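Local coordinates for AvrPib protein (Magnaporthe oryzae, PDB 5Z1V), which is a secreted rice-blast effector of the MAX family with avirulence function, probably triggering Pib-mediated immunity in rice, its molecular role in infection being unknown, at residues T13-L18 and F44-S49; V27-P30 and S34-F37. All coordinates share one frame; numbering follows the deposited sequence. Where two conformers were deposited one is given.

How the interactions relate
Both interactions join the two antiparallel sheets of a small β-sandwich. Interaction 1 sets the central strand 13-19 of one sheet against the central strand 42-48 of the other, near the centre of the chain, and its touching residues are mostly buried. Interaction 2 joins 22-29 and 33-39, which are edge strands of those same sheets, and is only partly buried. The chemistry follows the place. Interaction 1 is almost wholly methyl packing between small β-branched side chains. Interaction 2 adds an aromatic ring, a proline and an arginine. The two meet through V29 packing on V48 and the S34 to S47 hydroxyl hydrogen bond.

Interaction 1 of 2, residues T13-L18 and F44-S49; sequences TQVTIL and FTVSVS
T13 meets V48, and V15 meets both V46 and V48, without any flat group between them, so the contact has no ring faces or edges. The one aromatic ring in these segments, that of F44, turns elsewhere and meets the ring of Y61. Here branched tips do the touching. V15 and V46 reach toward each other tip to tip, and V15 CG1 lies 4.1 Å from V46 CG1. In both valines CG1 is the branch set anti to the backbone N (chi1 180° in V15), which aims like methyls at each other. The second branch of V15 serves another partner. V15 CG2 packs against V48 CG2 at 3.8 Å, and these two side chains slide past each other in opposite directions. V15 thus straddles V46 and V48 with one methyl for each. V48 CG1 packs on T13, 3.8 Å from T13 OG1 and 3.9 Å from T13 CG2. T13 and V48 again meet tip to tip, and T13 presents both its hydroxyl and its methyl branch. The two strands make no hydrogen bond to each other. The axes of the two short segments come within 9.1 Å, with N-to-C directions 132° apart. The side chains of the two strands meet in this gap. Around them, V27, F37, I56 and P54 supply further apolar contacts to V15 and V46. T13 and V15 keep their backbone bonds to V29 and V27 within their own sheet. Two three-stranded antiparallel sheets packed face to face through such a hydrophobic core make up the β-sandwich of the MAX effectors.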
ATOM      1  N   THR A  13       4.628  -0.841   7.580  1.00 21.67           N
ATOM      2  CA  THR A  13       3.231  -1.240   7.485  1.00 16.97           C
ATOM      3  C   THR A  13       3.061  -2.114   6.251  1.00 15.86           C
ATOM      4  O   THR A  13       3.476  -1.719   5.160  1.00 13.37           O
ATOM      5  CB  THR A  13       2.307  -0.025   7.403  1.00 28.82           C
ATOM      6  OG1 THR A  13       2.386   0.718   8.625  1.00 37.86           O
ATOM      7  CG2 THR A  13       0.872  -0.473   7.180  1.00 32.90           C
ATOM      8  N   GLN A  14       2.503  -3.317   6.433  1.00 11.96           N
ATOM      9  CA  GLN A  14       2.241  -4.208   5.308  1.00 10.37           C
ATOM     10  C   GLN A  14       0.891  -3.843   4.718  1.00  9.10           C
ATOM     11  O   GLN A  14      -0.119  -3.797   5.428  1.00 13.34           O
ATOM     12  CB  GLN A  14       2.233  -5.682   5.719  1.00 15.85           C
ATOM     13  CG  GLN A  14       3.595  -6.373   5.679  1.00 24.42           C
ATOM     14  CD  GLN A  14       3.489  -7.885   5.509  1.00 41.71           C
ATOM     15  OE1 GLN A  14       2.575  -8.391   4.845  1.00 43.82           O
ATOM     16  NE2 GLN A  14       4.430  -8.615   6.106  1.00 42.19           N
ATOM     17  N   VAL A  15       0.872  -3.582   3.420  1.00  9.42           N
ATOM     18  CA  VAL A  15      -0.327  -3.120   2.739  1.00 10.22           C
ATOM     19  C   VAL A  15      -0.727  -4.165   1.716  1.00 10.38           C
ATOM     20  O   VAL A  15       0.063  -4.504   0.833  1.00 11.14           O
ATOM     21  CB  VAL A  15      -0.099  -1.774   2.050  1.00  7.00           C
ATOM     22  CG1 VAL A  15      -1.375  -1.342   1.348  1.00  8.50           C
ATOM     23  CG2 VAL A  15       0.362  -0.725   3.084  1.00 10.42           C
ATOM     24  N   THR A  16      -1.964  -4.632   1.794  1.00  7.73           N
ATOM     25  CA  THR A  16      -2.458  -5.583   0.812  1.00 10.52           C
ATOM     26  C   THR A  16      -3.174  -4.835  -0.300  1.00 11.03           C
ATOM     27  O   THR A  16      -3.993  -3.950  -0.036  1.00 10.39           O
ATOM     28  CB  THR A  16      -3.379  -6.609   1.464  1.00 11.36           C
ATOM     29  OG1 THR A  16      -2.608  -7.342   2.415  1.00 15.51           O
ATOM     30  CG2 THR A  16      -3.963  -7.590   0.414  1.00 14.78           C
ATOM     31  N   ILE A  17      -2.817  -5.161  -1.535  1.00  9.14           N
ATOM     32  CA  ILE A  17      -3.397  -4.556  -2.724  1.00  8.98           C
ATOM     33  C   ILE A  17      -4.444  -5.513  -3.262  1.00  7.53           C
ATOM     34  O   ILE A  17      -4.138  -6.693  -3.527  1.00  8.88           O
ATOM     35  CB  ILE A  17      -2.326  -4.247  -3.784  1.00  9.01           C
ATOM     36  CG1 ILE A  17      -1.320  -3.240  -3.208  1.00 12.62           C
ATOM     37  CG2 ILE A  17      -2.978  -3.627  -5.019  1.00  9.71           C
ATOM     38  CD1 ILE A  17      -0.354  -2.675  -4.245  1.00 14.23           C
ATOM     39  N   LEU A  18      -5.667  -4.990  -3.412  1.00  9.41           N
ATOM     40  CA  LEU A  18      -6.867  -5.737  -3.751  1.00  9.06           C
ATOM     41  C   LEU A  18      -7.372  -5.311  -5.116  1.00 11.27           C
ATOM     42  O   LEU A  18      -7.367  -4.123  -5.457  1.00 11.37           O
ATOM     43  CB  LEU A  18      -7.988  -5.481  -2.733  1.00 10.66           C
ATOM     44  CG  LEU A  18      -7.683  -5.750  -1.274  1.00 12.32           C
ATOM     45  CD1 LEU A  18      -8.788  -5.169  -0.436  1.00 14.58           C
ATOM     46  CD2 LEU A  18      -7.534  -7.262  -1.052  1.00 12.18           C
ATOM     47  N   PHE A  44       1.574   3.420  -9.319  1.00 11.83           N
ATOM     48  CA  PHE A  44       0.642   3.752  -8.254  1.00 11.94           C
ATOM     49  C   PHE A  44       1.400   4.333  -7.076  1.00  9.49           C
ATOM     50  O   PHE A  44       2.499   3.885  -6.760  1.00 12.97           O
ATOM     51  CB  PHE A  44      -0.110   2.514  -7.779  1.00  9.54           C
ATOM     52  CG  PHE A  44      -0.941   1.895  -8.836  1.00 10.18           C
ATOM     53  CD1 PHE A  44      -0.413   0.920  -9.663  1.00 12.65           C
ATOM     54  CD2 PHE A  44      -2.256   2.293  -9.010  1.00 13.70           C
ATOM     55  CE1 PHE A  44      -1.182   0.341 -10.651  1.00 11.04           C
ATOM     56  CE2 PHE A  44      -3.038   1.715  -9.994  1.00 15.80           C
ATOM     57  CZ  PHE A  44      -2.497   0.738 -10.821  1.00 13.13           C
ATOM     58  N   THR A  45       0.819   5.324  -6.430  1.00  8.13           N
ATOM     59  CA  THR A  45       1.314   5.802  -5.140  1.00  9.46           C
ATOM     60  C   THR A  45       0.515   5.112  -4.043  1.00  8.89           C
ATOM     61  O   THR A  45      -0.715   5.147  -4.068  1.00 12.12           O
ATOM     62  CB  THR A  45       1.168   7.320  -4.996  1.00 13.84           C
ATOM     63  OG1 THR A  45       1.793   7.982  -6.105  1.00 14.95           O
ATOM     64  CG2 THR A  45       1.819   7.795  -3.704  1.00 13.62           C
ATOM     65  N   VAL A  46       1.207   4.464  -3.104  1.00  9.52           N
ATOM     66  CA  VAL A  46       0.588   3.879  -1.917  1.00  9.96           C
ATOM     67  C   VAL A  46       1.013   4.703  -0.710  1.00 10.91           C
ATOM     68  O   VAL A  46       2.211   4.884  -0.467  1.00 11.09           O
ATOM     69  CB  VAL A  46       0.990   2.404  -1.719  1.00 10.80           C
ATOM     70  CG1 VAL A  46       0.398   1.878  -0.388  1.00 13.32           C
ATOM     71  CG2 VAL A  46       0.521   1.566  -2.908  1.00 11.61           C
ATOM     72  N   SER A  47       0.042   5.188   0.050  1.00 11.99           N
ATOM     73  CA  SER A  47       0.313   6.020   1.216  1.00 10.83           C
ATOM     74  C   SER A  47      -0.210   5.326   2.461  1.00 12.25           C
ATOM     75  O   SER A  47      -1.261   4.690   2.418  1.00 11.18           O
ATOM     76  CB  SER A  47      -0.364   7.397   1.076  1.00 13.27           C
ATOM     77  OG  SER A  47      -0.005   8.014  -0.146  1.00 21.23           O
ATOM     78  N   VAL A  48       0.522   5.423   3.565  1.00 10.84           N
ATOM     79  CA  VAL A  48       0.044   4.951   4.861  1.00 11.79           C
ATOM     80  C   VAL A  48      -0.040   6.155   5.788  1.00 10.83           C
ATOM     81  O   VAL A  48       0.944   6.894   5.951  1.00 12.53           O
ATOM     82  CB  VAL A  48       0.948   3.865   5.464  1.00 10.55           C
ATOM     83  CG1 VAL A  48       0.377   3.404   6.795  1.00  9.78           C
ATOM     84  CG2 VAL A  48       1.071   2.681   4.492  1.00 11.53           C
ATOM     85  N   SER A  49      -1.231   6.380   6.353  1.00 10.84           N
ATOM     86  CA  SER A  49      -1.447   7.497   7.257  0.72 13.99           C
ATOM     87  C   SER A  49      -0.831   7.208   8.621  1.00 12.99           C
ATOM     88  O   SER A  49      -0.418   6.087   8.919  1.00 11.53           O
ATOM     89  CB  SER A  49      -2.943   7.781   7.402  0.72 11.04           C
ATOM     90  OG  SER A  49      -3.528   8.078   6.148  0.72 10.08           O
TER

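Interaction 2 of 2, residues V27-P30 and S34-F37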
ATOM      1  N   VAL A  27       2.625  -4.788  -0.459  1.00  8.25           N
ATOM      2  CA  VAL A  27       3.790  -3.905  -0.424  1.00 11.52           C
ATOM      3  C   VAL A  27       4.031  -3.503   1.027  1.00 10.54           C
ATOM      4  O   VAL A  27       3.240  -3.803   1.911  1.00 11.39           O
ATOM      5  CB  VAL A  27       3.626  -2.643  -1.316  1.00 11.27           C
ATOM      6  CG1 VAL A  27       3.489  -3.009  -2.796  1.00  8.71           C
ATOM      7  CG2 VAL A  27       2.437  -1.768  -0.879  1.00 10.32           C
ATOM      8  N   GLU A  28       5.164  -2.840   1.268  1.00 10.49           N
ATOM      9  CA  GLU A  28       5.482  -2.269   2.578  1.00 10.30           C
ATOM     10  C   GLU A  28       5.729  -0.772   2.461  1.00 12.82           C
ATOM     11  O   GLU A  28       6.478  -0.330   1.581  1.00 13.41           O
ATOM     12  CB  GLU A  28       6.713  -2.940   3.184  1.00 21.97           C
ATOM     13  CG  GLU A  28       6.546  -4.401   3.457  1.00 22.62           C
ATOM     14  CD  GLU A  28       7.802  -5.000   4.031  1.00 27.08           C
ATOM     15  OE1 GLU A  28       7.806  -5.285   5.241  1.00 28.75           O
ATOM     16  OE2 GLU A  28       8.783  -5.156   3.274  1.00 23.73           O
ATOM     17  N   VAL A  29       5.114   0.003   3.355  1.00 14.96           N
ATOM     18  CA  VAL A  29       5.263   1.464   3.353  1.00 12.94           C
ATOM     19  C   VAL A  29       5.337   1.918   4.811  1.00 14.93           C
ATOM     20  O   VAL A  29       4.586   1.403   5.650  1.00 15.46           O
ATOM     21  CB  VAL A  29       4.101   2.152   2.606  1.00 13.62           C
ATOM     22  CG1 VAL A  29       4.200   3.685   2.652  1.00 11.40           C
ATOM     23  CG2 VAL A  29       4.040   1.711   1.159  1.00 11.34           C
ATOM     24  N   PRO A  30       6.219   2.852   5.170  1.00 15.72           N
ATOM     25  CA  PRO A  30       6.222   3.344   6.551  1.00 17.10           C
ATOM     26  C   PRO A  30       5.010   4.212   6.841  1.00 20.14           C
ATOM     27  O   PRO A  30       4.500   4.930   5.971  1.00 15.60           O
ATOM     28  CB  PRO A  30       7.520   4.158   6.644  1.00 20.07           C
ATOM     29  CG  PRO A  30       7.830   4.536   5.243  1.00 24.07           C
ATOM     30  CD  PRO A  30       7.315   3.425   4.371  1.00 21.28           C
ATOM     31  N   SER A  34       4.505   7.919   1.748  1.00 12.27           N
ATOM     32  CA  SER A  34       4.000   7.447   0.455  1.00 11.62           C
ATOM     33  C   SER A  34       5.154   6.873  -0.349  1.00 13.04           C
ATOM     34  O   SER A  34       6.274   7.378  -0.287  1.00 14.41           O
ATOM     35  CB  SER A  34       3.347   8.577  -0.358  1.00 16.12           C
ATOM     36  OG  SER A  34       2.305   9.208   0.365  1.00 17.04           O
ATOM     37  N   ARG A  35       4.872   5.805  -1.093  1.00 10.87           N
ATOM     38  CA  ARG A  35       5.859   5.169  -1.955  1.00 13.35           C
ATOM     39  C   ARG A  35       5.228   4.848  -3.304  1.00 10.95           C
ATOM     40  O   ARG A  35       4.036   4.581  -3.391  1.00 12.41           O
ATOM     41  CB  ARG A  35       6.417   3.893  -1.309  1.00 12.30           C
ATOM     42  CG  ARG A  35       7.257   4.149  -0.067  1.00 17.20           C
ATOM     43  CD  ARG A  35       8.492   5.002  -0.381  1.00 18.96           C
ATOM     44  NE  ARG A  35       9.345   5.144   0.801  1.00 21.87           N
ATOM     45  CZ  ARG A  35       9.321   6.184   1.635  1.00 22.36           C
ATOM     46  NH1 ARG A  35       8.503   7.203   1.424  1.00 17.22           N
ATOM     47  NH2 ARG A  35      10.132   6.212   2.689  1.00 26.36           N
ATOM     48  N   GLU A  36       6.049   4.861  -4.358  1.00 14.17           N
ATOM     49  CA  GLU A  36       5.632   4.484  -5.709  1.00 13.52           C
ATOM     50  C   GLU A  36       5.855   2.994  -5.958  1.00 11.28           C
ATOM     51  O   GLU A  36       6.885   2.435  -5.583  1.00 11.99           O
ATOM     52  CB  GLU A  36       6.436   5.283  -6.741  1.00 18.50           C
ATOM     53  CG  GLU A  36       5.807   5.419  -8.119  1.00 21.57           C
ATOM     54  CD  GLU A  36       4.623   6.370  -8.125  1.00 22.91           C
ATOM     55  OE1 GLU A  36       3.813   6.296  -9.071  1.00 25.05           O
ATOM     56  OE2 GLU A  36       4.506   7.189  -7.184  1.00 21.26           O
ATOM     57  N   PHE A  37       4.905   2.365  -6.638  1.00  9.44           N
ATOM     58  CA  PHE A  37       5.036   0.981  -7.065  1.00 10.40           C
ATOM     59  C   PHE A  37       4.544   0.837  -8.490  1.00 11.98           C
ATOM     60  O   PHE A  37       3.576   1.484  -8.893  1.00 12.99           O
ATOM     61  CB  PHE A  37       4.244   0.024  -6.165  1.00 12.70           C
ATOM     62  CG  PHE A  37       4.730   0.010  -4.772  1.00 12.44           C
ATOM     63  CD1 PHE A  37       5.749  -0.835  -4.396  1.00 11.35           C
ATOM     64  CD2 PHE A  37       4.192   0.876  -3.839  1.00 10.75           C
ATOM     65  CE1 PHE A  37       6.241  -0.815  -3.094  1.00 10.99           C
ATOM     66  CE2 PHE A  37       4.654   0.896  -2.552  1.00 14.69           C
ATOM     67  CZ  PHE A  37       5.689   0.044  -2.173  1.00 13.19           C
TER
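V27 makes a CH-pi contact with the F37 ring. V27 CG1 sits 3.6 Å from the centroid of the F37 ring and 14° off its normal, over the middle of one face. The V27 chi1 of -63° sets this methyl anti to the carbonyl carbon and carries it over the ring. V27 CB closes on the same face, 3.5 Å from F37 CZ. The ring edge has different neighbours. E28 O lies there in the ring plane, 3.9 Å from F37 CZ. V29 CG2 comes to the edge as well, 3.8 Å from F37 CE2.

Van der Waals packing continues along the strand. V29 CG2 also touches R35 CB at 4.1 Å, while V29 CG1 meets R35 CG. Farther out, P30 CG lies over one face of the R35 guanidinium, 3.8 Å from R35 NH2.

The polar part belongs mainly to R35. Its chain bends at chi2 (-61°), and R35 NH1 donates to S34 O of the preceding residue, 2.8 Å away, within its own strand. The donor lies above the carbonyl plane. R35 NH2 makes a salt bridge with E33, so the guanidinium has two polar partners, S34 O and E33.

V27 and V29 are backbone hydrogen-bonded to V15 and T13 in strand 13-19. R35 and F37 are backbone hydrogen-bonded to V46 and F44 in strand 42-48. The contact therefore bridges two edge strands of opposing sheets, with V29 reaching V48 and F37 reaching V46 in the shared core.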